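Local coordinates for 2-polyprenyl-6-methoxyphenol hydroxylase-like FAD-dependent oxidoreductase (Streptomyces sp. NRRL 11266, PDB 6UI5), which binds flavin-adenine dinucleotide as an oxidoreductase, with an FAD-binding domain of Rossmann type and a C-terminal thioredoxin-like domain, at residues Gly49-Leu54 / Pro88-His93; Val68-Val73 / Thr92-Gln97; Pro291-Gly296 / Glu377-Leu382. All blocks are in the same frame, centred on the assembly; numbering follows the deposited sequence.

Interaction 1: residues Gly49-Leu54 / Pro88-His93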
loop_
_atom_site.group_PDB
_atom_site.type_symbol
_atom_site.label_atom_id
_atom_site.label_comp_id
_atom_site.label_asym_id
_atom_site.label_seq_id
_atom_site.Cartn_x
_atom_site.Cartn_y
_atom_site.Cartn_z
ATOM N N GLY A 49 3.971 -18.976 -12.264
ATOM C CA GLY A 49 4.986 -18.469 -13.177
ATOM C C GLY A 49 6.152 -19.426 -13.350
ATOM O O GLY A 49 6.717 -19.547 -14.448
ATOM N N THR A 50 6.538 -20.113 -12.257
ATOM C CA THR A 50 7.602 -21.103 -12.330
ATOM C C THR A 50 7.152 -22.308 -13.129
ATOM O O THR A 50 7.929 -22.872 -13.908
ATOM C CB THR A 50 8.017 -21.526 -10.922
ATOM O OG1 THR A 50 8.499 -20.385 -10.209
ATOM C CG2 THR A 50 9.088 -22.596 -10.989
ATOM N N LEU A 51 5.895 -22.712 -12.956
ATOM C CA LEU A 51 5.362 -23.796 -13.777
ATOM C C LEU A 51 5.435 -23.471 -15.273
ATOM O O LEU A 51 5.918 -24.301 -16.052
ATOM C CB LEU A 51 3.940 -24.130 -13.343
ATOM C CG LEU A 51 3.941 -25.014 -12.089
ATOM C CD1 LEU A 51 2.577 -25.022 -11.359
ATOM C CD2 LEU A 51 4.386 -26.410 -12.466
ATOM N N GLU A 52 5.001 -22.264 -15.700
ATOM C CA GLU A 52 5.043 -21.942 -17.141
ATOM C C GLU A 52 6.469 -22.010 -17.687
ATOM O O GLU A 52 6.704 -22.580 -18.756
ATOM C CB GLU A 52 4.430 -20.555 -17.472
ATOM C CG GLU A 52 3.207 -20.077 -16.660
ATOM C CD GLU A 52 2.700 -18.635 -17.037
ATOM O OE1 GLU A 52 1.460 -18.478 -17.146
ATOM O OE2 GLU A 52 3.512 -17.677 -17.233
ATOM N N MET A 53 7.440 -21.442 -16.956
ATOM C CA MET A 53 8.828 -21.487 -17.415
ATOM C C MET A 53 9.366 -22.906 -17.497
ATOM O O MET A 53 10.217 -23.189 -18.347
ATOM C CB MET A 53 9.728 -20.678 -16.489
ATOM C CG MET A 53 9.510 -19.206 -16.609
ATOM S SD MET A 53 10.723 -18.343 -15.639
ATOM C CE MET A 53 9.820 -18.148 -14.087
ATOM N N LEU A 54 8.919 -23.801 -16.606
ATOM C CA LEU A 54 9.347 -25.192 -16.713
ATOM C C LEU A 54 8.582 -25.915 -17.811
ATOM O O LEU A 54 9.124 -26.839 -18.431
ATOM C CB LEU A 54 9.173 -25.931 -15.381
ATOM C CG LEU A 54 9.941 -25.526 -14.122
ATOM C CD1 LEU A 54 9.381 -26.236 -12.876
ATOM C CD2 LEU A 54 11.379 -25.902 -14.260
ATOM N N PRO A 88 -6.296 -17.918 -18.771
ATOM C CA PRO A 88 -6.178 -19.092 -17.888
ATOM C C PRO A 88 -4.752 -19.279 -17.378
ATOM O O PRO A 88 -3.778 -19.124 -18.122
ATOM C CB PRO A 88 -6.593 -20.267 -18.785
ATOM C CG PRO A 88 -7.282 -19.649 -19.966
ATOM C CD PRO A 88 -6.660 -18.291 -20.144
ATOM N N ARG A 89 -4.637 -19.603 -16.083
ATOM C CA ARG A 89 -3.371 -20.032 -15.492
ATOM C C ARG A 89 -3.555 -21.149 -14.473
ATOM O O ARG A 89 -4.612 -21.774 -14.403
ATOM C CB ARG A 89 -2.633 -18.860 -14.837
ATOM C CG ARG A 89 -2.859 -17.497 -15.518
ATOM C CD ARG A 89 -1.558 -16.907 -15.986
ATOM N NE ARG A 89 -1.766 -15.701 -16.786
ATOM C CZ ARG A 89 -1.046 -15.357 -17.852
ATOM N NH1 ARG A 89 -0.022 -16.123 -18.280
ATOM N NH2 ARG A 89 -1.354 -14.234 -18.517
ATOM N N GLU A 90 -2.525 -21.372 -13.668
ATOM C CA GLU A 90 -2.443 -22.575 -12.857
ATOM C C GLU A 90 -2.510 -22.252 -11.373
ATOM O O GLU A 90 -2.022 -21.208 -10.932
ATOM C CB GLU A 90 -1.133 -23.324 -13.118
ATOM C CG GLU A 90 -1.063 -24.069 -14.398
ATOM C CD GLU A 90 0.313 -24.663 -14.611
ATOM O OE1 GLU A 90 1.222 -23.901 -15.011
ATOM O OE2 GLU A 90 0.483 -25.879 -14.365
ATOM N N PRO A 91 -3.082 -23.145 -10.577
ATOM C CA PRO A 91 -2.836 -23.107 -9.131
ATOM C C PRO A 91 -1.382 -23.422 -8.831
ATOM O O PRO A 91 -0.706 -24.112 -9.598
ATOM C CB PRO A 91 -3.755 -24.205 -8.592
ATOM C CG PRO A 91 -3.853 -25.200 -9.759
ATOM C CD PRO A 91 -3.880 -24.320 -10.985
ATOM N N THR A 92 -0.901 -22.918 -7.692
ATOM C CA THR A 92 0.366 -23.408 -7.151
ATOM C C THR A 92 0.282 -24.907 -6.910
ATOM O O THR A 92 -0.688 -25.398 -6.324
ATOM C CB THR A 92 0.711 -22.694 -5.848
ATOM O OG1 THR A 92 1.199 -21.386 -6.134
ATOM C CG2 THR A 92 1.792 -23.426 -5.112
ATOM N N HIS A 93 1.291 -25.635 -7.386
ATOM C CA HIS A 93 1.380 -27.069 -7.156
ATOM C C HIS A 93 2.421 -27.387 -6.077
ATOM O O HIS A 93 3.455 -26.721 -5.968
ATOM C CB HIS A 93 1.724 -27.807 -8.449
ATOM C CG HIS A 93 0.573 -27.955 -9.395
ATOM N ND1 HIS A 93 -0.050 -26.877 -9.986
ATOM C CD2 HIS A 93 -0.041 -29.061 -9.885
ATOM C CE1 HIS A 93 -1.009 -27.312 -10.786
ATOM N NE2 HIS A 93 -1.025 -28.632 -10.740
#
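Helix 48-55 of the FAD-binding domain packs against the loop that runs into strand 92-93, an outer strand of a small antiparallel sheet. Two neighbouring helix residues, L51 and E52, make the contact.

The charged part is a salt bridge. R89 NH1 donates to E52 OE1 over 3.0 Å, with 155° at the hydrogen. OE1 receives it on its syn lone pair and lies in the guanidinium plane, at its edge. The two flat groups are turned 49° apart, and NH1 to OE1 is the single bond between them. The R89 chain bends at CG, which brings its tip across to the helix. E52 reaches out with an extended chain. Its second oxygen, OE2, is taken by R406, while R89 NE is fixed by the backbone O of Q86.

A second acid, E90, uses its charge differently. Its OE2 forms a salt bridge with R64, and its OE1 rests on L51 CB at 3.2 Å. E52 OE1 and E90 OE1 stay 5.8 Å apart. The cationic partners of both acids probably ease the like charges.

The apolar part is carried by L51, whose side chain crosses that of H93 at about a right angle. L51 CD1 comes to 3.5 Å from H93 ND1 and to 3.8 Å from P91 O. These two polar atoms are hydrogen-bonded to each other within segment 88-93: H93 ND1 donates to P91 O over 2.9 Å, from 42° above the carbonyl plane.

Interaction 2: residues Val68-Val73 / Thr92-Gln97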
loop_
_atom_site.group_PDB
_atom_site.type_symbol
_atom_site.label_atom_id
_atom_site.label_comp_id
_atom_site.label_asym_id
_atom_site.label_seq_id
_atom_site.Cartn_x
_atom_site.Cartn_y
_atom_site.Cartn_z
ATOM N N VAL A 68 -0.649 -32.096 -4.838
ATOM C CA VAL A 68 -1.847 -31.336 -4.490
ATOM C C VAL A 68 -1.745 -29.910 -5.027
ATOM O O VAL A 68 -0.653 -29.366 -5.223
ATOM C CB VAL A 68 -2.076 -31.356 -2.961
ATOM C CG1 VAL A 68 -2.673 -32.686 -2.533
ATOM C CG2 VAL A 68 -0.778 -31.129 -2.220
ATOM N N THR A 69 -2.893 -29.293 -5.274
ATOM C CA THR A 69 -2.943 -27.867 -5.566
ATOM C C THR A 69 -3.739 -27.176 -4.473
ATOM O O THR A 69 -4.659 -27.753 -3.895
ATOM C CB THR A 69 -3.602 -27.548 -6.923
ATOM O OG1 THR A 69 -5.024 -27.730 -6.820
ATOM C CG2 THR A 69 -3.057 -28.445 -8.018
ATOM N N PHE A 70 -3.372 -25.937 -4.185
ATOM C CA PHE A 70 -4.341 -25.147 -3.452
ATOM C C PHE A 70 -4.464 -23.807 -4.153
ATOM O O PHE A 70 -3.458 -23.256 -4.617
ATOM C CB PHE A 70 -3.975 -24.961 -1.983
ATOM C CG PHE A 70 -2.883 -23.987 -1.743
ATOM C CD1 PHE A 70 -1.581 -24.289 -2.088
ATOM C CD2 PHE A 70 -3.157 -22.775 -1.123
ATOM C CE1 PHE A 70 -0.569 -23.394 -1.831
ATOM C CE2 PHE A 70 -2.151 -21.868 -0.867
ATOM C CZ PHE A 70 -0.853 -22.176 -1.221
ATOM N N PRO A 71 -5.686 -23.295 -4.288
ATOM C CA PRO A 71 -5.956 -22.290 -5.319
ATOM C C PRO A 71 -6.137 -20.903 -4.746
ATOM O O PRO A 71 -6.840 -20.058 -5.317
ATOM C CB PRO A 71 -7.247 -22.809 -5.956
ATOM C CG PRO A 71 -7.940 -23.601 -4.814
ATOM C CD PRO A 71 -6.939 -23.747 -3.667
ATOM N N GLU A 72 -5.490 -20.654 -3.619
ATOM C CA GLU A 72 -5.502 -19.343 -3.009
ATOM C C GLU A 72 -4.100 -18.760 -3.016
ATOM O O GLU A 72 -3.135 -19.420 -2.617
ATOM C CB GLU A 72 -6.096 -19.428 -1.610
ATOM C CG GLU A 72 -7.612 -19.326 -1.687
ATOM C CD GLU A 72 -8.101 -17.896 -1.954
ATOM O OE1 GLU A 72 -7.988 -17.362 -3.083
ATOM O OE2 GLU A 72 -8.588 -17.273 -1.008
ATOM N N VAL A 73 -3.995 -17.543 -3.532
ATOM C CA VAL A 73 -2.762 -16.771 -3.562
ATOM C C VAL A 73 -2.869 -15.741 -2.456
ATOM O O VAL A 73 -3.762 -14.883 -2.490
ATOM C CB VAL A 73 -2.560 -16.086 -4.924
ATOM C CG1 VAL A 73 -1.440 -15.092 -4.828
ATOM C CG2 VAL A 73 -2.313 -17.120 -6.053
ATOM N N THR A 92 -0.901 -22.918 -7.692
ATOM C CA THR A 92 0.366 -23.408 -7.151
ATOM C C THR A 92 0.282 -24.907 -6.910
ATOM O O THR A 92 -0.688 -25.398 -6.324
ATOM C CB THR A 92 0.711 -22.694 -5.848
ATOM O OG1 THR A 92 1.199 -21.386 -6.134
ATOM C CG2 THR A 92 1.792 -23.426 -5.112
ATOM N N HIS A 93 1.291 -25.635 -7.386
ATOM C CA HIS A 93 1.380 -27.069 -7.156
ATOM C C HIS A 93 2.421 -27.387 -6.077
ATOM O O HIS A 93 3.455 -26.721 -5.968
ATOM C CB HIS A 93 1.724 -27.807 -8.449
ATOM C CG HIS A 93 0.573 -27.955 -9.395
ATOM N ND1 HIS A 93 -0.050 -26.877 -9.986
ATOM C CD2 HIS A 93 -0.041 -29.061 -9.885
ATOM C CE1 HIS A 93 -1.009 -27.312 -10.786
ATOM N NE2 HIS A 93 -1.025 -28.632 -10.740
ATOM N N MET A 94 2.149 -28.422 -5.283
ATOM C CA MET A 94 2.997 -28.752 -4.133
ATOM C C MET A 94 4.064 -29.737 -4.596
ATOM O O MET A 94 3.945 -30.954 -4.458
ATOM C CB MET A 94 2.150 -29.301 -2.997
ATOM C CG MET A 94 1.066 -28.320 -2.532
ATOM S SD MET A 94 1.554 -27.036 -1.361
ATOM C CE MET A 94 1.829 -25.640 -2.427
ATOM N N VAL A 95 5.113 -29.183 -5.192
ATOM C CA VAL A 95 6.230 -29.948 -5.715
ATOM C C VAL A 95 7.403 -29.734 -4.778
ATOM O O VAL A 95 7.635 -28.621 -4.300
ATOM C CB VAL A 95 6.608 -29.543 -7.151
ATOM C CG1 VAL A 95 7.660 -30.494 -7.679
ATOM C CG2 VAL A 95 5.370 -29.543 -8.061
ATOM N N LEU A 96 8.128 -30.799 -4.500
ATOM C CA LEU A 96 9.198 -30.736 -3.532
ATOM C C LEU A 96 10.476 -30.326 -4.244
ATOM O O LEU A 96 10.814 -30.884 -5.295
ATOM C CB LEU A 96 9.353 -32.079 -2.824
ATOM C CG LEU A 96 8.013 -32.558 -2.230
ATOM C CD1 LEU A 96 7.093 -33.321 -3.236
ATOM C CD2 LEU A 96 8.188 -33.350 -0.930
ATOM N N GLN A 97 11.150 -29.315 -3.697
ATOM C CA GLN A 97 12.390 -28.806 -4.266
ATOM C C GLN A 97 13.340 -29.912 -4.716
ATOM O O GLN A 97 13.883 -29.841 -5.821
ATOM C CB GLN A 97 13.087 -27.886 -3.268
ATOM C CG GLN A 97 14.236 -27.098 -3.874
ATOM C CD GLN A 97 14.834 -26.102 -2.910
ATOM O OE1 GLN A 97 14.195 -25.711 -1.927
ATOM N NE2 GLN A 97 16.086 -25.705 -3.169
#
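The imidazole of H93 carries the methyl group of T69 on one face. T69 CG2 sits 3.5 Å from the ring centroid and only 15° off the normal, a CH-pi contact shifted toward the NE2 rim. Both side chains point the same way, and T69 CG2 lies anti to its carbonyl carbon, beside the backbone N.

The phenyl ring of F70 is met at its edge. M94 CE lies near the ring plane, 3.3 Å from F70 CE1, and the two side chains cross at about a right angle. M94 SD stands obliquely, 5.2 Å from the ring centroid, in a Met-aromatic contact. T92 CG2 approaches the same corner, 4.0 Å from F70 CE1. It is anti to its own backbone N and runs beside F70.

T69, F70, T92 and H93 belong to a three-stranded antiparallel sheet in the FAD-binding domain. Strand 69-75 is its middle strand and strand 92-93 lies at one side. T69 and H93 form a non-hydrogen-bonded pair, with CA atoms 4.7 Å apart. The neighbouring F70 N to T92 O bond is weak at 3.5 Å.

The firmer link comes one residue past the strand. M94 N donates to V68 O over 3.0 Å, arriving nearly along the C=O axis (169°). M94 is the centre of an inverse gamma turn. M94 CG, anti to the carbonyl carbon, lies 3.4 Å from V68 CG2; the bends at chi2 and chi3 then carry CE back to F70. Beyond the turn, L96 takes the N-cap position of helix 97-110, whose first residue, Q97, touches FAD.

Interaction 3: residues Pro291-Gly296 / Glu377-Leu382. With FAD (flavin-adenine dinucleotide), chain C.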
loop_
_atom_site.group_PDB
_atom_site.type_symbol
_atom_site.label_atom_id
_atom_site.label_comp_id
_atom_site.label_asym_id
_atom_site.label_seq_id
_atom_site.Cartn_x
_atom_site.Cartn_y
_atom_site.Cartn_z
ATOM N N PRO A 291 11.061 -16.246 2.412
ATOM C CA PRO A 291 10.417 -17.150 1.441
ATOM C C PRO A 291 8.883 -17.087 1.489
ATOM O O PRO A 291 8.248 -17.638 2.387
ATOM C CB PRO A 291 10.901 -18.561 1.865
ATOM C CG PRO A 291 11.534 -18.364 3.247
ATOM C CD PRO A 291 12.003 -16.938 3.325
ATOM N N TYR A 292 8.304 -16.429 0.507
ATOM C CA TYR A 292 6.862 -16.298 0.373
ATOM C C TYR A 292 6.464 -16.605 -1.063
ATOM O O TYR A 292 7.220 -16.316 -1.999
ATOM C CB TYR A 292 6.400 -14.891 0.719
ATOM C CG TYR A 292 5.820 -14.684 2.088
ATOM C CD1 TYR A 292 4.913 -15.585 2.628
ATOM C CD2 TYR A 292 6.141 -13.542 2.824
ATOM C CE1 TYR A 292 4.357 -15.365 3.873
ATOM C CE2 TYR A 292 5.598 -13.321 4.068
ATOM C CZ TYR A 292 4.707 -14.232 4.584
ATOM O OH TYR A 292 4.153 -14.012 5.817
ATOM N N ASN A 293 5.292 -17.237 -1.231
ATOM C CA ASN A 293 4.625 -17.470 -2.517
ATOM C C ASN A 293 5.491 -18.229 -3.506
ATOM O O ASN A 293 5.112 -18.365 -4.668
ATOM C CB ASN A 293 4.188 -16.152 -3.154
ATOM C CG ASN A 293 3.526 -15.227 -2.161
ATOM O OD1 ASN A 293 4.130 -14.266 -1.704
ATOM N ND2 ASN A 293 2.276 -15.517 -1.819
ATOM N N GLY A 294 6.648 -18.720 -3.083
ATOM C CA GLY A 294 7.565 -19.366 -4.001
ATOM C C GLY A 294 8.377 -18.399 -4.827
ATOM O O GLY A 294 8.881 -18.773 -5.893
ATOM N N GLN A 295 8.527 -17.155 -4.361
ATOM C CA GLN A 295 9.182 -16.154 -5.198
ATOM C C GLN A 295 10.674 -16.403 -5.345
ATOM O O GLN A 295 11.236 -16.109 -6.405
ATOM C CB GLN A 295 8.934 -14.764 -4.632
ATOM C CG GLN A 295 7.474 -14.361 -4.684
ATOM C CD GLN A 295 7.291 -12.967 -4.209
ATOM O OE1 GLN A 295 8.047 -12.061 -4.590
ATOM N NE2 GLN A 295 6.319 -12.776 -3.322
ATOM N N GLY A 296 11.342 -16.906 -4.295
ATOM C CA GLY A 296 12.762 -17.206 -4.417
ATOM C C GLY A 296 13.032 -18.173 -5.552
ATOM O O GLY A 296 13.959 -17.983 -6.344
ATOM N N GLU A 377 0.162 -10.986 -9.779
ATOM C CA GLU A 377 1.069 -11.303 -10.875
ATOM C C GLU A 377 2.488 -11.467 -10.373
ATOM O O GLU A 377 3.208 -12.381 -10.803
ATOM C CB GLU A 377 1.036 -10.198 -11.928
ATOM C CG GLU A 377 -0.223 -10.192 -12.752
ATOM C CD GLU A 377 -0.072 -9.295 -13.957
ATOM O OE1 GLU A 377 -0.696 -9.625 -14.987
ATOM O OE2 GLU A 377 0.688 -8.277 -13.883
ATOM N N ILE A 378 2.912 -10.570 -9.487
ATOM C CA ILE A 378 4.300 -10.553 -9.049
ATOM C C ILE A 378 4.589 -11.725 -8.103
ATOM O O ILE A 378 5.505 -12.515 -8.345
ATOM C CB ILE A 378 4.594 -9.182 -8.432
ATOM C CG1 ILE A 378 4.891 -8.241 -9.572
ATOM C CG2 ILE A 378 5.751 -9.213 -7.456
ATOM C CD1 ILE A 378 4.937 -6.865 -9.143
ATOM N N VAL A 379 3.762 -11.910 -7.068
ATOM C CA VAL A 379 4.002 -13.009 -6.138
ATOM C C VAL A 379 3.832 -14.361 -6.803
ATOM O O VAL A 379 4.329 -15.350 -6.266
ATOM C CB VAL A 379 3.110 -12.939 -4.863
ATOM C CG1 VAL A 379 3.058 -11.520 -4.336
ATOM C CG2 VAL A 379 1.705 -13.463 -5.109
ATOM N N THR A 380 3.163 -14.455 -7.962
ATOM C CA THR A 380 3.160 -15.747 -8.654
ATOM C C THR A 380 4.241 -15.837 -9.725
ATOM O O THR A 380 4.318 -16.851 -10.436
ATOM C CB THR A 380 1.804 -16.062 -9.270
ATOM O OG1 THR A 380 1.458 -15.034 -10.217
ATOM C CG2 THR A 380 0.719 -16.150 -8.198
ATOM N N ASN A 381 5.084 -14.808 -9.840
ATOM C CA ASN A 381 6.082 -14.700 -10.904
ATOM C C ASN A 381 5.482 -14.773 -12.319
ATOM O O ASN A 381 6.222 -15.002 -13.288
ATOM C CB ASN A 381 7.181 -15.743 -10.710
ATOM C CG ASN A 381 7.867 -15.583 -9.336
ATOM O OD1 ASN A 381 7.686 -16.409 -8.444
ATOM N ND2 ASN A 381 8.592 -14.476 -9.148
ATOM N N LEU A 382 4.161 -14.557 -12.483
ATOM C CA LEU A 382 3.652 -14.116 -13.795
ATOM C C LEU A 382 4.246 -12.773 -14.125
ATOM O O LEU A 382 4.769 -12.550 -15.220
ATOM C CB LEU A 382 2.132 -14.015 -13.796
ATOM C CG LEU A 382 1.437 -15.339 -13.518
ATOM C CD1 LEU A 382 -0.069 -15.125 -13.342
ATOM C CD2 LEU A 382 1.799 -16.356 -14.621
HETATM P PA FAD C . 21.124 -22.020 -3.677
HETATM O O1A FAD C . 19.860 -22.839 -3.535
HETATM O O2A FAD C . 21.506 -21.484 -2.307
HETATM O O5B FAD C . 22.305 -22.876 -4.464
HETATM C C5B FAD C . 23.625 -22.360 -4.535
HETATM C C4B FAD C . 24.607 -23.554 -4.768
HETATM O O4B FAD C . 25.839 -23.172 -4.997
HETATM C C3B FAD C . 24.688 -24.423 -3.491
HETATM O O3B FAD C . 24.714 -25.732 -3.862
HETATM C C2B FAD C . 26.028 -24.014 -2.847
HETATM O O2B FAD C . 26.426 -25.090 -1.903
HETATM C C1B FAD C . 26.797 -23.944 -3.898
HETATM N N9A FAD C . 27.975 -23.107 -3.780
HETATM C C8A FAD C . 28.093 -21.962 -3.072
HETATM N N7A FAD C . 29.328 -21.462 -3.291
HETATM C C5A FAD C . 29.963 -22.292 -4.154
HETATM C C6A FAD C . 31.231 -22.268 -4.721
HETATM N N6A FAD C . 32.428 -21.441 -4.692
HETATM N N1A FAD C . 31.620 -23.236 -5.555
HETATM C C2A FAD C . 30.776 -24.245 -5.865
HETATM N N3A FAD C . 29.526 -24.260 -5.320
HETATM C C4A FAD C . 29.121 -23.293 -4.467
HETATM N N1 FAD C . 11.968 -21.376 -1.963
HETATM C C2 FAD C . 10.543 -21.491 -2.388
HETATM O O2 FAD C . 10.225 -21.404 -3.529
HETATM N N3 FAD C . 9.502 -21.727 -1.346
HETATM C C4 FAD C . 9.902 -21.841 0.057
HETATM O O4 FAD C . 9.100 -22.031 0.908
HETATM C C4X FAD C . 11.353 -21.717 0.450
HETATM N N5 FAD C . 11.682 -21.832 1.852
HETATM C C5X FAD C . 13.099 -21.700 2.271
HETATM C C6 FAD C . 13.404 -21.807 3.629
HETATM C C7 FAD C . 14.724 -21.695 4.051
HETATM C C7M FAD C . 14.748 -21.851 5.566
HETATM C C8 FAD C . 15.764 -21.479 3.134
HETATM C C8M FAD C . 17.189 -21.372 3.693
HETATM C C9 FAD C . 15.461 -21.368 1.765
HETATM C C9A FAD C . 14.123 -21.473 1.316
HETATM N N10 FAD C . 13.776 -21.345 -0.150
HETATM C C10 FAD C . 12.380 -21.484 -0.554
HETATM C "C1'" FAD C . 14.868 -21.147 -1.125
HETATM C "C2'" FAD C . 14.840 -19.926 -2.061
HETATM O "O2'" FAD C . 14.011 -20.127 -3.146
HETATM C "C3'" FAD C . 16.214 -19.719 -2.694
HETATM O "O3'" FAD C . 16.194 -18.464 -3.296
HETATM C "C4'" FAD C . 16.602 -20.722 -3.800
HETATM O "O4'" FAD C . 16.633 -22.057 -3.382
HETATM C "C5'" FAD C . 18.034 -20.314 -4.167
HETATM O "O5'" FAD C . 18.403 -20.836 -5.413
HETATM P P FAD C . 19.942 -20.632 -5.980
HETATM O O1P FAD C . 20.260 -21.755 -6.939
HETATM O O2P FAD C . 20.212 -19.264 -6.575
HETATM O O3P FAD C . 20.895 -20.688 -4.630
HETATM O O HOH W 1 8.539 -12.473 -7.341
#
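V379, in the last turn of helix 369-379, is gripped by two side-chain amides. N293 lays its carboxamide on it, with CG 3.6 Å from V379 CB. N293 CB also presses on V379 O at 3.2 Å. From Q295 it is NE2 that reaches V379 CB, at 3.6 Å, on an extended chain.

The two amides hold each other. Q295 NE2 donates to N293 OD1 over 3.1 Å, with the acceptor in the Q295 amide plane. No direct hydrogen bond joins the two segments, but a water does. The water donates to Q295 OE1 (2.8 Å) and to I378 O (3.2 Å), and it accepts a weak bond from N381 ND2.

Further partners fix these groups. Q345 bonds N293 OD1, R74 O takes N293 ND2, and N341 bonds Q295 OE1. N47 ND2 reaches both N381 OD1 and N293 O.

The helix 369-379 ends in a Schellman motif at N381, with positive phi. In segment 291-296, Y292 to Q295 form a type I' turn, and G294 takes the N-cap position of helix 295-316. On the flavin side P291 CB lies 3.4 Å from FAD N5, and G294 CA lies 3.4 Å from FAD O2. A glycine-rich turn that starts a helix beside the flavin O2 is consistent with the flavin site of FAD-dependent oxidoreductases of this family.

Interactions 1 and 2 have centres about 9 Å apart and share T92 and H93 of strand 92-93. Helix 48-55 precedes strand 69-75; the strand pairs with strand 92-93, while the helix packs on H93 and the loop before it. P91 also touches T69, so the two contacts adjoin. Interaction 3 comes later in the chain, with its centre about 11 Å from interaction 1 and 12 Å from interaction 2. It joins them through G49 N, which probably bonds T380 O, through L382 against E52 and R89, and through V73 against V379. Together the three tie the small antiparallel sheet and helix 369-379 to the FAD pocket, reached at Q97 and at P291, G294 and G296.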